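Long-range contacts in alpha-toxin (Clostridium novyi, PDB 2VK9), which belongs to the large clostridial toxins related to TcdA and TcdB and carries a catalytic domain of the GT-A clan: residues F132-S137 against T237-E242; Y282-F287 against S385-I390. One frame throughout, in Å; residues are numbered along the deposited sequence.

Contact 1 (F132-S137 against T237-E242)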
ATOM      1  N   PHE A 132      11.378  -0.073  11.961  1.00 17.63           N
ATOM      2  CA  PHE A 132      12.426  -0.370  11.020  1.00 17.67           C
ATOM      3  C   PHE A 132      12.841   0.891  10.321  1.00 18.31           C
ATOM      4  O   PHE A 132      12.004   1.702   9.960  1.00 18.69           O
ATOM      5  CB  PHE A 132      11.942  -1.409  10.017  1.00 17.27           C
ATOM      6  CG  PHE A 132      11.828  -2.786  10.599  1.00 16.27           C
ATOM      7  CD1 PHE A 132      10.618  -3.243  11.104  1.00 15.18           C
ATOM      8  CD2 PHE A 132      12.937  -3.619  10.661  1.00 14.96           C
ATOM      9  CE1 PHE A 132      10.516  -4.522  11.655  1.00 15.34           C
ATOM     10  CE2 PHE A 132      12.841  -4.898  11.211  1.00 14.92           C
ATOM     11  CZ  PHE A 132      11.634  -5.350  11.707  1.00 15.11           C
ATOM     12  N   TYR A 133      14.144   1.065  10.160  1.00 18.91           N
ATOM     13  CA  TYR A 133      14.667   2.182   9.407  1.00 19.57           C
ATOM     14  C   TYR A 133      15.923   1.773   8.651  1.00 19.90           C
ATOM     15  O   TYR A 133      16.464   0.687   8.866  1.00 19.89           O
ATOM     16  CB  TYR A 133      14.941   3.354  10.335  1.00 19.91           C
ATOM     17  CG  TYR A 133      16.280   3.335  11.040  1.00 20.58           C
ATOM     18  CD1 TYR A 133      16.582   2.360  11.990  1.00 20.19           C
ATOM     19  CD2 TYR A 133      17.232   4.324  10.782  1.00 21.29           C
ATOM     20  CE1 TYR A 133      17.792   2.361  12.656  1.00 20.51           C
ATOM     21  CE2 TYR A 133      18.451   4.343  11.442  1.00 21.70           C
ATOM     22  CZ  TYR A 133      18.729   3.355  12.381  1.00 21.92           C
ATOM     23  OH  TYR A 133      19.945   3.359  13.041  1.00 21.29           O
ATOM     24  N   ASP A 134      16.372   2.639   7.756  1.00 20.24           N
ATOM     25  CA  ASP A 134      17.535   2.354   6.952  1.00 21.04           C
ATOM     26  C   ASP A 134      18.645   3.348   7.291  1.00 21.74           C
ATOM     27  O   ASP A 134      18.689   4.485   6.775  1.00 21.37           O
ATOM     28  CB  ASP A 134      17.172   2.394   5.472  1.00 21.13           C
ATOM     29  CG  ASP A 134      18.299   1.937   4.586  1.00 21.47           C
ATOM     30  OD1 ASP A 134      19.470   1.979   5.014  1.00 21.99           O
ATOM     31  OD2 ASP A 134      18.018   1.533   3.444  1.00 24.10           O
ATOM     32  N   LYS A 135      19.533   2.889   8.169  1.00 22.57           N
ATOM     33  CA  LYS A 135      20.659   3.664   8.677  1.00 23.50           C
ATOM     34  C   LYS A 135      21.501   4.210   7.537  1.00 23.81           C
ATOM     35  O   LYS A 135      22.055   5.307   7.627  1.00 23.69           O
ATOM     36  CB  LYS A 135      21.519   2.771   9.573  1.00 23.82           C
ATOM     37  CG  LYS A 135      22.650   3.466  10.270  1.00 25.07           C
ATOM     38  CD  LYS A 135      23.566   2.469  10.935  1.00 27.77           C
ATOM     39  CE  LYS A 135      24.419   3.168  11.983  1.00 29.65           C
ATOM     40  NZ  LYS A 135      25.725   2.484  12.213  1.00 32.06           N
ATOM     41  N   ASN A 136      21.582   3.442   6.459  1.00 24.32           N
ATOM     42  CA  ASN A 136      22.446   3.799   5.348  1.00 24.99           C
ATOM     43  C   ASN A 136      21.843   4.813   4.399  1.00 25.46           C
ATOM     44  O   ASN A 136      22.548   5.360   3.544  1.00 25.74           O
ATOM     45  CB  ASN A 136      22.895   2.553   4.590  1.00 24.90           C
ATOM     46  CG  ASN A 136      24.014   1.809   5.299  1.00 25.20           C
ATOM     47  OD1 ASN A 136      24.500   0.809   4.794  1.00 26.41           O
ATOM     48  ND2 ASN A 136      24.437   2.300   6.461  1.00 24.99           N
ATOM     49  N   SER A 137      20.546   5.074   4.551  1.00 25.88           N
ATOM     50  CA  SER A 137      19.856   5.978   3.649  1.00 26.47           C
ATOM     51  C   SER A 137      18.927   6.879   4.453  1.00 26.71           C
ATOM     52  O   SER A 137      17.720   6.605   4.595  1.00 27.49           O
ATOM     53  CB  SER A 137      19.109   5.190   2.576  1.00 26.47           C
ATOM     54  OG  SER A 137      17.873   4.725   3.070  1.00 27.33           O
ATOM     55  N   THR A 237      15.297  -0.630  14.685  1.00 24.53           N
ATOM     56  CA  THR A 237      16.150  -1.666  14.148  1.00 25.70           C
ATOM     57  C   THR A 237      16.557  -1.278  12.732  1.00 26.17           C
ATOM     58  O   THR A 237      15.736  -0.823  11.940  1.00 26.30           O
ATOM     59  CB  THR A 237      15.493  -3.085  14.225  1.00 25.73           C
ATOM     60  OG1 THR A 237      14.427  -3.183  13.290  1.00 27.64           O
ATOM     61  CG2 THR A 237      14.905  -3.351  15.605  1.00 26.05           C
ATOM     62  N   ASP A 238      17.839  -1.430  12.434  1.00 27.12           N
ATOM     63  CA  ASP A 238      18.373  -1.120  11.118  1.00 28.14           C
ATOM     64  C   ASP A 238      18.148  -2.308  10.188  1.00 28.77           C
ATOM     65  O   ASP A 238      18.418  -3.448  10.568  1.00 29.08           O
ATOM     66  CB  ASP A 238      19.863  -0.833  11.250  1.00 28.26           C
ATOM     67  CG  ASP A 238      20.532  -0.511   9.926  1.00 29.26           C
ATOM     68  OD1 ASP A 238      19.845  -0.109   8.958  1.00 28.16           O
ATOM     69  OD2 ASP A 238      21.777  -0.646   9.876  1.00 31.43           O
ATOM     70  N   ILE A 239      17.658  -2.041   8.977  1.00 29.41           N
ATOM     71  CA  ILE A 239      17.339  -3.109   8.017  1.00 30.05           C
ATOM     72  C   ILE A 239      18.571  -3.686   7.312  1.00 31.02           C
ATOM     73  O   ILE A 239      18.574  -4.855   6.939  1.00 30.81           O
ATOM     74  CB  ILE A 239      16.230  -2.702   7.002  1.00 29.74           C
ATOM     75  CG1 ILE A 239      16.629  -1.487   6.161  1.00 29.49           C
ATOM     76  CG2 ILE A 239      14.936  -2.403   7.721  1.00 29.62           C
ATOM     77  CD1 ILE A 239      17.047  -1.811   4.765  1.00 28.59           C
ATOM     78  N   ASN A 240      19.613  -2.870   7.152  1.00 32.51           N
ATOM     79  CA  ASN A 240      20.883  -3.303   6.548  1.00 34.07           C
ATOM     80  C   ASN A 240      21.531  -4.480   7.266  1.00 35.24           C
ATOM     81  O   ASN A 240      22.367  -5.187   6.706  1.00 35.54           O
ATOM     82  CB  ASN A 240      21.887  -2.153   6.547  1.00 33.81           C
ATOM     83  CG  ASN A 240      21.427  -0.983   5.729  1.00 34.07           C
ATOM     84  OD1 ASN A 240      20.869  -0.036   6.264  1.00 35.10           O
ATOM     85  ND2 ASN A 240      21.645  -1.040   4.422  1.00 34.06           N
ATOM     86  N   THR A 241      21.132  -4.673   8.516  1.00 36.77           N
ATOM     87  CA  THR A 241      21.817  -5.569   9.423  1.00 38.13           C
ATOM     88  C   THR A 241      20.983  -6.830   9.708  1.00 38.88           C
ATOM     89  O   THR A 241      21.319  -7.647  10.568  1.00 38.89           O
ATOM     90  CB  THR A 241      22.243  -4.794  10.701  1.00 38.11           C
ATOM     91  OG1 THR A 241      23.399  -5.412  11.269  1.00 40.20           O
ATOM     92  CG2 THR A 241      21.118  -4.711  11.737  1.00 37.83           C
ATOM     93  N   GLU A 242      19.890  -6.964   8.960  1.00 39.98           N
ATOM     94  CA  GLU A 242      19.040  -8.154   8.972  1.00 41.14           C
ATOM     95  C   GLU A 242      18.826  -8.576   7.523  1.00 41.23           C
ATOM     96  O   GLU A 242      18.902  -7.750   6.617  1.00 41.66           O
ATOM     97  CB  GLU A 242      17.666  -7.857   9.591  1.00 41.55           C
ATOM     98  CG  GLU A 242      17.609  -6.704  10.579  1.00 43.63           C
ATOM     99  CD  GLU A 242      18.044  -7.114  11.970  1.00 47.23           C
ATOM    100  OE1 GLU A 242      17.372  -8.002  12.556  1.00 48.41           O
ATOM    101  OE2 GLU A 242      19.045  -6.545  12.480  1.00 48.00           O
TER
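Phe132 pairs with Thr237, and Tyr133 with Asp238, as two parallel bridges, across which Thr237 O and Tyr133 O each accept a backbone N-H. Thr237 O receives Tyr133 N at 3.0 Å, and Tyr133 O receives Ile239 N, also at 3.0 Å and with the donor nearly on the line of the carbonyl bond. Beyond these bridges the backbones part, and side-chain oxygens take over as acceptors. Asp238 CG, anti to its backbone N (chi1 179°), is thereby set 3.4 Å from Lys135 CB, and Asp238 OD1 accepts from Lys135 N at 3.1 Å, a fairly straight bond (161° at the hydrogen) that comes from above the carboxylate plane. The same OD1 also takes a weak bond from Asn240 N at 3.3 Å. In GT-A terms this is one margin of the central sheet, where the short strand 237-238 flanks strand 128-133. Asp134 starts a type I turn to Ser137 and closes an Asx turn, Asn136 N meeting its OD1 at 2.9 Å; its other oxygen, OD2, is bonded to Tyr253 OH of helix 247-259. On the sheet face of Tyr133 and Asp238, the Tyr133 hydroxyl is bonded to Asn228 OD1 of helix 217-234. On the face of Phe132 and Thr237, Ile239 CG2 approaches Phe132 CD2 at 3.8 Å, while Ile239 CD1 reaches Asp134 OD2 at 3.7 Å.

Contact 2 (Y282-F287 against S385-I390)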
ATOM      1  N   TYR A 282       1.549  -5.213  10.498  1.00 24.98           N
ATOM      2  CA  TYR A 282       2.269  -4.018  10.078  1.00 25.41           C
ATOM      3  C   TYR A 282       1.352  -2.832  10.245  1.00 25.69           C
ATOM      4  O   TYR A 282       0.194  -2.888   9.861  1.00 25.86           O
ATOM      5  CB  TYR A 282       2.728  -4.073   8.622  1.00 25.43           C
ATOM      6  CG  TYR A 282       3.107  -2.698   8.143  1.00 25.87           C
ATOM      7  CD1 TYR A 282       4.344  -2.140   8.474  1.00 25.53           C
ATOM      8  CD2 TYR A 282       2.200  -1.916   7.418  1.00 26.59           C
ATOM      9  CE1 TYR A 282       4.687  -0.855   8.068  1.00 26.38           C
ATOM     10  CE2 TYR A 282       2.528  -0.616   7.013  1.00 26.53           C
ATOM     11  CZ  TYR A 282       3.775  -0.095   7.339  1.00 26.48           C
ATOM     12  OH  TYR A 282       4.104   1.184   6.950  1.00 25.72           O
ATOM     13  N   CYS A 283       1.875  -1.747  10.792  1.00 26.34           N
ATOM     14  CA  CYS A 283       1.084  -0.547  10.952  1.00 26.83           C
ATOM     15  C   CYS A 283       1.807   0.714  10.507  1.00 27.31           C
ATOM     16  O   CYS A 283       3.016   0.847  10.649  1.00 27.19           O
ATOM     17  CB  CYS A 283       0.615  -0.402  12.394  1.00 26.81           C
ATOM     18  SG  CYS A 283      -0.607   0.901  12.604  1.00 26.66           S
ATOM     19  N   ASP A 284       1.026   1.633   9.959  1.00 28.11           N
ATOM     20  CA  ASP A 284       1.488   2.950   9.592  1.00 28.90           C
ATOM     21  C   ASP A 284       1.564   3.797  10.857  1.00 28.93           C
ATOM     22  O   ASP A 284       0.665   3.731  11.707  1.00 28.78           O
ATOM     23  CB  ASP A 284       0.471   3.554   8.644  1.00 29.47           C
ATOM     24  CG  ASP A 284       1.083   4.524   7.665  1.00 32.31           C
ATOM     25  OD1 ASP A 284       1.268   5.716   8.045  1.00 34.89           O
ATOM     26  OD2 ASP A 284       1.353   4.086   6.510  1.00 34.51           O
ATOM     27  N   LEU A 285       2.628   4.590  10.989  1.00 28.88           N
ATOM     28  CA  LEU A 285       2.796   5.477  12.152  1.00 28.69           C
ATOM     29  C   LEU A 285       1.736   6.600  12.303  1.00 29.18           C
ATOM     30  O   LEU A 285       1.711   7.310  13.313  1.00 29.39           O
ATOM     31  CB  LEU A 285       4.213   6.045  12.188  1.00 28.18           C
ATOM     32  CG  LEU A 285       5.246   5.124  12.833  1.00 27.49           C
ATOM     33  CD1 LEU A 285       6.657   5.420  12.340  1.00 26.06           C
ATOM     34  CD2 LEU A 285       5.166   5.222  14.349  1.00 26.73           C
ATOM     35  N   ASP A 286       0.856   6.742  11.315  1.00 29.47           N
ATOM     36  CA  ASP A 286      -0.268   7.672  11.403  1.00 29.71           C
ATOM     37  C   ASP A 286      -1.460   7.099  12.143  1.00 29.51           C
ATOM     38  O   ASP A 286      -2.348   7.834  12.531  1.00 29.49           O
ATOM     39  CB  ASP A 286      -0.719   8.057  10.005  1.00 30.11           C
ATOM     40  CG  ASP A 286       0.294   8.905   9.297  1.00 31.79           C
ATOM     41  OD1 ASP A 286       1.217   9.417   9.983  1.00 33.70           O
ATOM     42  OD2 ASP A 286       0.164   9.062   8.062  1.00 33.11           O
ATOM     43  N   PHE A 287      -1.496   5.784  12.308  1.00 29.50           N
ATOM     44  CA  PHE A 287      -2.607   5.143  12.984  1.00 29.49           C
ATOM     45  C   PHE A 287      -2.267   4.958  14.444  1.00 29.90           C
ATOM     46  O   PHE A 287      -1.106   5.056  14.838  1.00 30.11           O
ATOM     47  CB  PHE A 287      -2.924   3.799  12.343  1.00 29.35           C
ATOM     48  CG  PHE A 287      -3.560   3.903  10.978  1.00 29.23           C
ATOM     49  CD1 PHE A 287      -3.615   5.117  10.292  1.00 29.01           C
ATOM     50  CD2 PHE A 287      -4.081   2.771  10.365  1.00 29.34           C
ATOM     51  CE1 PHE A 287      -4.197   5.200   9.024  1.00 29.19           C
ATOM     52  CE2 PHE A 287      -4.662   2.846   9.095  1.00 29.51           C
ATOM     53  CZ  PHE A 287      -4.718   4.062   8.425  1.00 29.14           C
ATOM     54  N   SER A 385      -6.596  -0.279   2.059  1.00 35.14           N
ATOM     55  CA  SER A 385      -5.422   0.539   2.301  1.00 33.44           C
ATOM     56  C   SER A 385      -4.317  -0.393   2.768  1.00 32.37           C
ATOM     57  O   SER A 385      -4.589  -1.370   3.467  1.00 32.62           O
ATOM     58  CB  SER A 385      -5.711   1.561   3.389  1.00 33.42           C
ATOM     59  OG  SER A 385      -4.585   2.385   3.612  1.00 33.62           O
ATOM     60  N   ASN A 386      -3.076  -0.104   2.387  1.00 30.69           N
ATOM     61  CA  ASN A 386      -1.949  -0.905   2.855  1.00 29.06           C
ATOM     62  C   ASN A 386      -1.277  -0.313   4.101  1.00 28.12           C
ATOM     63  O   ASN A 386      -0.112  -0.591   4.392  1.00 28.00           O
ATOM     64  CB  ASN A 386      -0.947  -1.158   1.721  1.00 29.13           C
ATOM     65  CG  ASN A 386      -0.217   0.098   1.282  1.00 28.34           C
ATOM     66  OD1 ASN A 386      -0.750   1.204   1.381  1.00 27.36           O
ATOM     67  ND2 ASN A 386       1.010  -0.073   0.781  1.00 26.83           N
ATOM     68  N   ALA A 387      -2.040   0.489   4.842  1.00 26.86           N
ATOM     69  CA  ALA A 387      -1.567   1.133   6.065  1.00 25.60           C
ATOM     70  C   ALA A 387      -1.610   0.221   7.288  1.00 24.78           C
ATOM     71  O   ALA A 387      -0.940   0.486   8.285  1.00 24.70           O
ATOM     72  CB  ALA A 387      -2.361   2.383   6.324  1.00 25.39           C
ATOM     73  N   PHE A 388      -2.415  -0.835   7.210  1.00 23.98           N
ATOM     74  CA  PHE A 388      -2.562  -1.808   8.292  1.00 23.14           C
ATOM     75  C   PHE A 388      -2.768  -3.184   7.672  1.00 22.96           C
ATOM     76  O   PHE A 388      -3.776  -3.422   6.998  1.00 23.31           O
ATOM     77  CB  PHE A 388      -3.751  -1.428   9.170  1.00 22.93           C
ATOM     78  CG  PHE A 388      -3.843  -2.195  10.459  1.00 21.90           C
ATOM     79  CD1 PHE A 388      -3.161  -1.769  11.592  1.00 22.11           C
ATOM     80  CD2 PHE A 388      -4.651  -3.311  10.560  1.00 21.25           C
ATOM     81  CE1 PHE A 388      -3.262  -2.460  12.798  1.00 20.84           C
ATOM     82  CE2 PHE A 388      -4.752  -4.005  11.762  1.00 20.76           C
ATOM     83  CZ  PHE A 388      -4.058  -3.576  12.873  1.00 20.77           C
ATOM     84  N   ILE A 389      -1.796  -4.071   7.883  1.00 22.12           N
ATOM     85  CA  ILE A 389      -1.779  -5.394   7.277  1.00 21.42           C
ATOM     86  C   ILE A 389      -1.509  -6.443   8.338  1.00 21.39           C
ATOM     87  O   ILE A 389      -0.569  -6.310   9.124  1.00 21.53           O
ATOM     88  CB  ILE A 389      -0.652  -5.517   6.238  1.00 21.43           C
ATOM     89  CG1 ILE A 389      -0.639  -4.327   5.273  1.00 21.29           C
ATOM     90  CG2 ILE A 389      -0.749  -6.834   5.478  1.00 21.15           C
ATOM     91  CD1 ILE A 389       0.657  -4.237   4.465  1.00 21.34           C
ATOM     92  N   ILE A 390      -2.321  -7.493   8.365  1.00 21.09           N
ATOM     93  CA  ILE A 390      -2.062  -8.606   9.265  1.00 20.81           C
ATOM     94  C   ILE A 390      -1.890  -9.860   8.441  1.00 21.11           C
ATOM     95  O   ILE A 390      -2.759 -10.192   7.643  1.00 21.83           O
ATOM     96  CB  ILE A 390      -3.202  -8.828  10.264  1.00 20.63           C
ATOM     97  CG1 ILE A 390      -3.428  -7.576  11.114  1.00 20.28           C
ATOM     98  CG2 ILE A 390      -2.886 -10.022  11.156  1.00 19.96           C
ATOM     99  CD1 ILE A 390      -4.752  -7.570  11.830  1.00 19.49           C
TER
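Tyr282 and Ile389 form a hydrogen-bonded antiparallel pair, and Cys283 and Phe388 the non-hydrogen-bonded pair next to it, in the central sheet of the GT-A fold. Strand 280-283 here runs directly into Asp284-Leu285-Asp286, which has the form of the Asp-X-Asp signature of this family. Backbone bonds define the register: Tyr282 N donates to Ile389 O at 2.8 Å (172° at the hydrogen), and Ile389 N returns a bond to Tyr282 O at 3.0 Å. A third, from Asp284 N to Ala387 O at 2.8 Å, is more bent, at 135°, and comes where the second strand turns its corner. Within the first segment, the type I turn from Asp284 to Phe287 is closed by a bond from Phe287 N to Asp284 O, with a weak one from Asp286 N to Asp284 OD1 inside it.

Apolar contacts lie on the Tyr282 and Ile389 face and beyond the strand end. Alongside Tyr282 and Ile389, which are covered by Arg271 and Leu275 of helix 263-278, Tyr282 CD2 lies 4.1 Å from Ile389 CD1. Past the strand end, Ala387 CB sits 3.6 Å from Phe287 CZ, and Tyr513 meets the rings of both Phe287 and Phe388.

Two aromatic rings have heteroatoms at their edges. Asn386 O, itself bonded to Arg271 NH1, lies near the plane of the Tyr282 ring, nearest to CE2. On the sheet face of Cys283 and Phe388, Cys283 SG is anti to its backbone N (chi1 -170°) and makes a sulfur-aromatic contact in the plane of the Phe388 ring, 3.8 Å from Phe388 CD1.

Contact 1 closes along the chain before contact 2 opens, yet both belong to one mixed sheet, with centres 19 Å apart and nearest atoms about 7 Å apart. Contact 1 joins strands 237-238 and 128-133 at one margin; contact 2 joins strands 280-283 and 382-391. Strand 99-103 fills the gap: Phe102 has a backbone bond with Phe132 and also touches Cys283. Helix 263-278 packs against both contacts. Contact 1 thus lies at an outermost strand of the sheet within this chain, about 20 Å from the chain's centre, and contact 2 about 9 Å from it, where strand 280-283 leads into the Asp-X-Asp sequence of the catalytic domain.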